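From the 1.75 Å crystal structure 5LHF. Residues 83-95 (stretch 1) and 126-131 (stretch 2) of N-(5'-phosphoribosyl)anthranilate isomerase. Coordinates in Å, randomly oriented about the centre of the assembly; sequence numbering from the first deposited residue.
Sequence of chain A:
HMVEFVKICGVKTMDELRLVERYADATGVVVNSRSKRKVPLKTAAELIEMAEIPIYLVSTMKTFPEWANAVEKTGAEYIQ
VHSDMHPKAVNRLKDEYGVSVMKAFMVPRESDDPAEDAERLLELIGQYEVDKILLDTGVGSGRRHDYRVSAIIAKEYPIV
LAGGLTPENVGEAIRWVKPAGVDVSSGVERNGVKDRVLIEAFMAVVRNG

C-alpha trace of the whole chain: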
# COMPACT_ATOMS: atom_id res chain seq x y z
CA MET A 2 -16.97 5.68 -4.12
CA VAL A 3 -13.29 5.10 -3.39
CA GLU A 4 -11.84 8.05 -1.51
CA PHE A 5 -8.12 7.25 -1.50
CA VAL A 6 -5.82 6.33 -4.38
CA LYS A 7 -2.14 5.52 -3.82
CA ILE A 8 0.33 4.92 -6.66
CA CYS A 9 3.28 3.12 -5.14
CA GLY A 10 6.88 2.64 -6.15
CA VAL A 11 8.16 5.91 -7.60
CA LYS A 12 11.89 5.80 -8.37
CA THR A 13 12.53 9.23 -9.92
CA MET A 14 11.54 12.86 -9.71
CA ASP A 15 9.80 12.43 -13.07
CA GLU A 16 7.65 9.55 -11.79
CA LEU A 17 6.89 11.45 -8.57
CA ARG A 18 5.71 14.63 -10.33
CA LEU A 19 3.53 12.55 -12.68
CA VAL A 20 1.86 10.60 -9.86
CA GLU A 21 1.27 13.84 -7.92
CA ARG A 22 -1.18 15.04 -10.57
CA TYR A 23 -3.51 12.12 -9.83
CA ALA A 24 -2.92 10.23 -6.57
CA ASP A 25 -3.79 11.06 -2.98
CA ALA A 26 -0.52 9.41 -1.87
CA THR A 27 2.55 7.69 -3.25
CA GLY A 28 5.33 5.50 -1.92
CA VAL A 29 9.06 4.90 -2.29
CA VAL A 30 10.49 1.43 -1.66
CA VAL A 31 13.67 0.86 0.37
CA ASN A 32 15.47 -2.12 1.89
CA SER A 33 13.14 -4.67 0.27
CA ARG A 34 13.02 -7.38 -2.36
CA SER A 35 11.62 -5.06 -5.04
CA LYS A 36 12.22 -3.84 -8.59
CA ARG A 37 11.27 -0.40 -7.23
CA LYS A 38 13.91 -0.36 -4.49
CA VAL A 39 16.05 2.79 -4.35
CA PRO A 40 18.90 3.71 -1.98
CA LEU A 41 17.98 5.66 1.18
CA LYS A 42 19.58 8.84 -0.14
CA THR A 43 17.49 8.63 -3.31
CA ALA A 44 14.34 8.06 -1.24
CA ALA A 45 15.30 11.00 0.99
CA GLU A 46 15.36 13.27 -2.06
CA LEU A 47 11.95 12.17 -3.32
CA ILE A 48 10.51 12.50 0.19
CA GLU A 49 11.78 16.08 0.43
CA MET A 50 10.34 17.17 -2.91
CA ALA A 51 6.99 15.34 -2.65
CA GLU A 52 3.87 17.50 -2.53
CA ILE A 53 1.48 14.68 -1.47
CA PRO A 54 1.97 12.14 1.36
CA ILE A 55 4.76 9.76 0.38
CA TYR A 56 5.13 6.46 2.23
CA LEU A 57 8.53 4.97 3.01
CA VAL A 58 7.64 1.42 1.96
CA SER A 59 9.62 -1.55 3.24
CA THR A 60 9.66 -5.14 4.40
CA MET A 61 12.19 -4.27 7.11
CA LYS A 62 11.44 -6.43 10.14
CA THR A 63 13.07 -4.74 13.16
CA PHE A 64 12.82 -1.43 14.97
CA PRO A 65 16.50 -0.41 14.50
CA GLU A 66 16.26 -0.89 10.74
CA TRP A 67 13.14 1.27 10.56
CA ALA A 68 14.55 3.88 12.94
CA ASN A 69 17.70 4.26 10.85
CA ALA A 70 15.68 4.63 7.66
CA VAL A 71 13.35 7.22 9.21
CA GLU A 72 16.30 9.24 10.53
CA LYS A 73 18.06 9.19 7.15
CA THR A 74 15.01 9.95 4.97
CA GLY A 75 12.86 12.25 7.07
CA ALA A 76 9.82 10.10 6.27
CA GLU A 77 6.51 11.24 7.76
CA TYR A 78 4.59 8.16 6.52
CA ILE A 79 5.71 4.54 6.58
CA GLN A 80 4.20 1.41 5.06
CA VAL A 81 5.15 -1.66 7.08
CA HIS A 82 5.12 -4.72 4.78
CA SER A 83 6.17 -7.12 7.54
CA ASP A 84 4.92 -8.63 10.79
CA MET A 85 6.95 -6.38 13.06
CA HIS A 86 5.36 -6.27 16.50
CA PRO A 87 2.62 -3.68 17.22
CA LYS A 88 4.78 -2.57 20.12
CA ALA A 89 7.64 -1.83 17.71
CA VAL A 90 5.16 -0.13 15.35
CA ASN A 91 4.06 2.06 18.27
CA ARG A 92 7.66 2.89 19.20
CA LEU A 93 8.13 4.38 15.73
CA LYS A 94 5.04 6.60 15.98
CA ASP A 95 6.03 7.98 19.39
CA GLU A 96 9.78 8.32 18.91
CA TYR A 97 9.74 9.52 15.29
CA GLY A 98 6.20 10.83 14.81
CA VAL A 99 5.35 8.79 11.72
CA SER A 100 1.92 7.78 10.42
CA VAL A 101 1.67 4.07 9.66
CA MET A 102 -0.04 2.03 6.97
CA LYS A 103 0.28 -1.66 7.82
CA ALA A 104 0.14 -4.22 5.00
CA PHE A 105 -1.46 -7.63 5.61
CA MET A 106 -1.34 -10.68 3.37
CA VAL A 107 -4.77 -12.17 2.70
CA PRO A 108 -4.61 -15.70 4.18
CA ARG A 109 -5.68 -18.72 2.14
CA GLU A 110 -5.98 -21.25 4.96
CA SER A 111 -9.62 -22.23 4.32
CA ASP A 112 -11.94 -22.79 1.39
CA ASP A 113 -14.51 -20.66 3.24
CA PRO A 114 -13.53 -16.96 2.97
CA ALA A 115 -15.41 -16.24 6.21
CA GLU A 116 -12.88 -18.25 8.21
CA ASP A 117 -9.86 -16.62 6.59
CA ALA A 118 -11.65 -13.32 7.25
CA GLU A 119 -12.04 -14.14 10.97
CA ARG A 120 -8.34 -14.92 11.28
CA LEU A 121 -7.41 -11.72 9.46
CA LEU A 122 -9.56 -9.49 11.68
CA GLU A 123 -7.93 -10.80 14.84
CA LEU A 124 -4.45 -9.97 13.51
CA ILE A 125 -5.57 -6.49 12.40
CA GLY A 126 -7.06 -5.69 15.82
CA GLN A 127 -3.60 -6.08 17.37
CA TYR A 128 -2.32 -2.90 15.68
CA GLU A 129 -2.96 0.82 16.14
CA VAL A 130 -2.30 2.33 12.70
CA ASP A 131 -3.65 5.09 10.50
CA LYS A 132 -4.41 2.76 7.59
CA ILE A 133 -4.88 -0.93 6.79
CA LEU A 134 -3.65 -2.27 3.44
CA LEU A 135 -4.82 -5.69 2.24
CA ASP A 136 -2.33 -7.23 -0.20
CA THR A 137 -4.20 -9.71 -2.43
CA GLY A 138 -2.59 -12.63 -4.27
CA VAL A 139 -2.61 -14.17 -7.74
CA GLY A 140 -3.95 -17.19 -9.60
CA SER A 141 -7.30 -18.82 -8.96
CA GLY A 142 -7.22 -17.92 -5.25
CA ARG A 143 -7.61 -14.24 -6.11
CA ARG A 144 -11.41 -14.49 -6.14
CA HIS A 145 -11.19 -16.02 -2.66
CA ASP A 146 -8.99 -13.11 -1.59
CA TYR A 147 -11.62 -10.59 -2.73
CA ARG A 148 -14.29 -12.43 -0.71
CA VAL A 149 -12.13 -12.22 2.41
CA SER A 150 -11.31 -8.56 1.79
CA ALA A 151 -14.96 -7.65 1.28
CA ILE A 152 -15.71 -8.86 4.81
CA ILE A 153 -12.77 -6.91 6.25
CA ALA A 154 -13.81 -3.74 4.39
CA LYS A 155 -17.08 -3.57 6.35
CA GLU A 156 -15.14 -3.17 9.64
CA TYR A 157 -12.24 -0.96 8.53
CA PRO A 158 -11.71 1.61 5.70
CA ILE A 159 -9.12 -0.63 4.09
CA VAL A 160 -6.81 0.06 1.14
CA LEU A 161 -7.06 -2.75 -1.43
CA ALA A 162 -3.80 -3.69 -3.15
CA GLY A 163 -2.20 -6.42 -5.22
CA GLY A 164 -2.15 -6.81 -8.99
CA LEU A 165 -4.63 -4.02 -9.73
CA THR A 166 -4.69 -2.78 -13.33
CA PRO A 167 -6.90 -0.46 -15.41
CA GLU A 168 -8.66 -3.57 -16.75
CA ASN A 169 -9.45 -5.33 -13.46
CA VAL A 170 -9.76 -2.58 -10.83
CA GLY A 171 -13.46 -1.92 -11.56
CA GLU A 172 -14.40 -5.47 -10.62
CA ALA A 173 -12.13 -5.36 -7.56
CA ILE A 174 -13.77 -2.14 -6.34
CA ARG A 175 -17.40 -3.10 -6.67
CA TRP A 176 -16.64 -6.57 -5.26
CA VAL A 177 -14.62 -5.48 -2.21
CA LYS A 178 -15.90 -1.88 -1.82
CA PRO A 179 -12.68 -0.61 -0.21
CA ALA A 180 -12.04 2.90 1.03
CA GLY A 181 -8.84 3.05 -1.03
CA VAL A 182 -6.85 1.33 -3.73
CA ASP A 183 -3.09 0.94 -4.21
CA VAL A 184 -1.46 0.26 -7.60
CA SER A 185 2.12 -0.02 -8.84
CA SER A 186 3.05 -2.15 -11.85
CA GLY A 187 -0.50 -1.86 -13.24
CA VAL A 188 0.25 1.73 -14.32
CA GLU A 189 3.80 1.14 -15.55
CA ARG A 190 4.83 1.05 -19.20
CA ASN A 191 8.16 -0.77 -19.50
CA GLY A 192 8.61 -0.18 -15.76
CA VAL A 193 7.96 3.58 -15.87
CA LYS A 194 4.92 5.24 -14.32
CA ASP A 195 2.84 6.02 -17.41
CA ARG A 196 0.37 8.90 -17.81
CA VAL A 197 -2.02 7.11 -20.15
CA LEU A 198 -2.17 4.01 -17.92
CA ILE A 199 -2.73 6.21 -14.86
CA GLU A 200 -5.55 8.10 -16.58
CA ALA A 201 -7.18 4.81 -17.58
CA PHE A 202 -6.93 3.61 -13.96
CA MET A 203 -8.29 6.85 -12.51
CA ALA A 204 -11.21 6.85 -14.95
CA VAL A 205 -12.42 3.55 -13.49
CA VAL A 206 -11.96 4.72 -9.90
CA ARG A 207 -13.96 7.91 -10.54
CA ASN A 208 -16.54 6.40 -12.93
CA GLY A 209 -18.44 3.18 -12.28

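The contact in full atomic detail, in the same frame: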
# COMPACT_ATOMS: atom_id res chain seq x y z
N SER A 83 5.59 -6.04 6.76
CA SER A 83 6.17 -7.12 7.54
C SER A 83 5.35 -7.27 8.80
O SER A 83 4.48 -6.45 9.10
CB SER A 83 7.64 -6.86 7.87
OG SER A 83 7.77 -6.09 9.05
N ASP A 84 5.62 -8.35 9.54
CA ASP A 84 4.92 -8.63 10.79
C ASP A 84 5.73 -8.19 12.00
O ASP A 84 5.83 -8.91 13.00
CB ASP A 84 4.55 -10.11 10.87
CG ASP A 84 5.71 -11.03 10.53
OD1 ASP A 84 6.86 -10.69 10.87
OD2 ASP A 84 5.47 -12.09 9.91
N MET A 85 6.35 -7.02 11.90
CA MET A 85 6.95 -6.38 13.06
C MET A 85 5.90 -6.15 14.14
O MET A 85 4.73 -5.89 13.84
CB MET A 85 7.60 -5.06 12.64
CG MET A 85 8.35 -4.31 13.72
SD MET A 85 9.23 -2.89 13.02
CE MET A 85 7.87 -2.04 12.23
N HIS A 86 6.32 -6.25 15.40
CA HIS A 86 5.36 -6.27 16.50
C HIS A 86 4.63 -4.94 16.62
O HIS A 86 5.22 -3.88 16.40
CB HIS A 86 6.09 -6.58 17.81
CG HIS A 86 5.18 -7.03 18.91
ND1 HIS A 86 4.38 -6.16 19.61
CD2 HIS A 86 4.94 -8.26 19.43
CE1 HIS A 86 3.68 -6.83 20.51
NE2 HIS A 86 4.01 -8.10 20.42
N PRO A 87 3.33 -4.95 16.99
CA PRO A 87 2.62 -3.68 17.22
C PRO A 87 3.33 -2.78 18.20
O PRO A 87 3.28 -1.54 18.08
CB PRO A 87 1.25 -4.14 17.76
CG PRO A 87 1.07 -5.51 17.19
CD PRO A 87 2.45 -6.12 17.18
N LYS A 88 4.02 -3.37 19.18
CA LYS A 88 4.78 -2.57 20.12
C LYS A 88 5.91 -1.82 19.41
O LYS A 88 6.11 -0.63 19.66
CB LYS A 88 5.31 -3.49 21.23
CG LYS A 88 6.27 -2.86 22.19
CD LYS A 88 7.73 -3.02 21.78
CE LYS A 88 8.57 -3.27 23.01
NZ LYS A 88 8.32 -2.20 23.97
N ALA A 89 6.61 -2.50 18.50
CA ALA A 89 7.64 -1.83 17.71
C ALA A 89 7.03 -0.80 16.75
O ALA A 89 7.59 0.28 16.56
CB ALA A 89 8.45 -2.87 16.94
N VAL A 90 5.88 -1.12 16.15
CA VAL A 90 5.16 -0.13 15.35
C VAL A 90 4.86 1.11 16.18
O VAL A 90 5.05 2.24 15.73
CB VAL A 90 3.88 -0.76 14.77
CG1 VAL A 90 3.04 0.30 14.05
CG2 VAL A 90 4.23 -1.87 13.80
N ASN A 91 4.39 0.92 17.42
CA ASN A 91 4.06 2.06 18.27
C ASN A 91 5.30 2.85 18.66
O ASN A 91 5.24 4.08 18.77
CB ASN A 91 3.33 1.59 19.53
CG ASN A 91 1.85 1.37 19.29
OD1 ASN A 91 1.35 1.54 18.17
ND2 ASN A 91 1.14 1.00 20.34
N ARG A 92 6.43 2.17 18.88
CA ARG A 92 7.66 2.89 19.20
C ARG A 92 8.02 3.87 18.10
O ARG A 92 8.49 4.98 18.37
CB ARG A 92 8.82 1.91 19.47
CG ARG A 92 8.74 1.15 20.80
CD ARG A 92 10.10 0.52 21.18
NE ARG A 92 11.16 1.52 21.19
CZ ARG A 92 12.46 1.25 21.06
NH1 ARG A 92 12.90 0.00 20.90
NH2 ARG A 92 13.33 2.25 21.07
N LEU A 93 7.81 3.48 16.83
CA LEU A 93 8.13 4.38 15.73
C LEU A 93 7.25 5.62 15.73
O LEU A 93 7.73 6.72 15.49
CB LEU A 93 8.01 3.63 14.41
CG LEU A 93 9.09 2.57 14.18
CD1 LEU A 93 8.70 1.69 13.01
CD2 LEU A 93 10.43 3.28 13.88
N LYS A 94 5.95 5.45 15.98
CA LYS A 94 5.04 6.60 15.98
C LYS A 94 5.39 7.58 17.09
O LYS A 94 5.33 8.79 16.89
CB LYS A 94 3.59 6.13 16.12
CG LYS A 94 3.11 5.26 14.96
CD LYS A 94 2.12 4.21 15.46
CE LYS A 94 0.96 4.85 16.21
NZ LYS A 94 0.13 3.80 16.87
N ASP A 95 5.74 7.08 18.28
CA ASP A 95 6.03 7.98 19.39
C ASP A 95 7.41 8.61 19.29
O ASP A 95 7.56 9.81 19.55
CB ASP A 95 5.88 7.24 20.72
CG ASP A 95 4.46 6.77 20.95
OD1 ASP A 95 3.53 7.55 20.66
OD2 ASP A 95 4.28 5.63 21.42
N GLY A 126 -6.74 -6.32 14.55
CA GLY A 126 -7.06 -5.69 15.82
C GLY A 126 -5.88 -5.47 16.74
O GLY A 126 -5.94 -4.63 17.63
N GLN A 127 -4.78 -6.21 16.53
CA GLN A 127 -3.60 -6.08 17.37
C GLN A 127 -2.83 -4.79 17.14
O GLN A 127 -1.98 -4.44 17.98
CB GLN A 127 -2.67 -7.27 17.14
CG GLN A 127 -3.35 -8.63 17.26
CD GLN A 127 -2.37 -9.78 17.11
OE1 GLN A 127 -1.16 -9.57 17.00
NE2 GLN A 127 -2.89 -11.01 17.11
N TYR A 128 -3.09 -4.07 16.05
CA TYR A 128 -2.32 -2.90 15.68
C TYR A 128 -3.12 -1.62 15.88
O TYR A 128 -4.36 -1.62 15.81
CB TYR A 128 -1.84 -2.99 14.22
CG TYR A 128 -0.76 -4.01 14.00
CD1 TYR A 128 0.58 -3.64 13.99
CD2 TYR A 128 -1.07 -5.36 13.83
CE1 TYR A 128 1.58 -4.58 13.80
CE2 TYR A 128 -0.07 -6.31 13.64
CZ TYR A 128 1.25 -5.91 13.63
OH TYR A 128 2.26 -6.83 13.44
N GLU A 129 -2.40 -0.53 16.13
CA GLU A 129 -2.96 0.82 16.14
C GLU A 129 -2.26 1.59 15.03
O GLU A 129 -1.13 2.05 15.21
CB GLU A 129 -2.77 1.49 17.50
CG GLU A 129 -3.19 0.65 18.70
CD GLU A 129 -2.41 0.98 19.95
OE1 GLU A 129 -1.58 0.15 20.36
OE2 GLU A 129 -2.62 2.07 20.52
N VAL A 130 -2.91 1.71 13.87
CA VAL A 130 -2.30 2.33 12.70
C VAL A 130 -3.31 3.23 12.02
O VAL A 130 -4.52 3.11 12.21
CB VAL A 130 -1.75 1.28 11.71
CG1 VAL A 130 -0.46 0.68 12.26
CG2 VAL A 130 -2.77 0.19 11.46
N ASP A 131 -2.79 4.18 11.24
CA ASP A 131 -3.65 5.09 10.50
C ASP A 131 -4.44 4.33 9.44
O ASP A 131 -5.63 4.59 9.24
CB ASP A 131 -2.82 6.20 9.86
CG ASP A 131 -3.67 7.32 9.25
OD1 ASP A 131 -4.56 7.85 9.95
OD2 ASP A 131 -3.46 7.67 8.06
O HOH W 1 0.37 -0.75 16.76
O HOH W 2 -2.06 4.69 18.52

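How does Tyr-128 reach the start of the helix? Its CA-to-CB bond points sideways, but chi1 in the m well (-71°) and chi2 near -96° bring the end of the side chain nearer, alongside the turn before Pro-87. There Tyr-128 OH donates a hydrogen bond to Met-85 O at 2.7 Å, so a backbone carbonyl ahead of the helix anchors the tip of the ring.

What packs around that ring? Pro-87 covers one face: its CG lies 3.5 Å from the Tyr-128 ring centroid and only 11° off the normal, a CH-pi contact that places the CG methylene against the pi cloud. Pro-87 CB also lies 3.3 Å from Gln-127 O. Val-90, one turn on, meets the ring at its edge, with CG2 3.8 Å from Tyr-128 CE1. With chi1 at 174° (t), Val-90 CG1 lies 3.9 Å from Val-130 CG1, so the two branches touch different residues.

Why do Asn-91 and Lys-94 both turn to Glu-129? Asn-91 has chi1 at -82° (m) and chi2 near 0°, which presents its amide to the carboxylate: ND2 donates to Glu-129 OE1 at 2.8 Å, nearly straight at 164°. Asn-91 OD1 accepts from Lys-94 NZ at 2.9 Å and from water 1, which in turn accepts from Glu-129 N. The amide thus uses both ends. Lys-94 bends at chi3 (55°, p), and NZ donates to Glu-129 O at 2.7 Å, engaging the backbone of Glu-129; water 2 accepts from the same NZ and donates a weak bond to Glu-129 OE2.

What shapes the helix start itself? His-86, with chi1 at -163° (t), points its CA-to-CB bond away from stretch 2 and caps the helix instead: ND1 accepts from Lys-88 N at 2.8 Å.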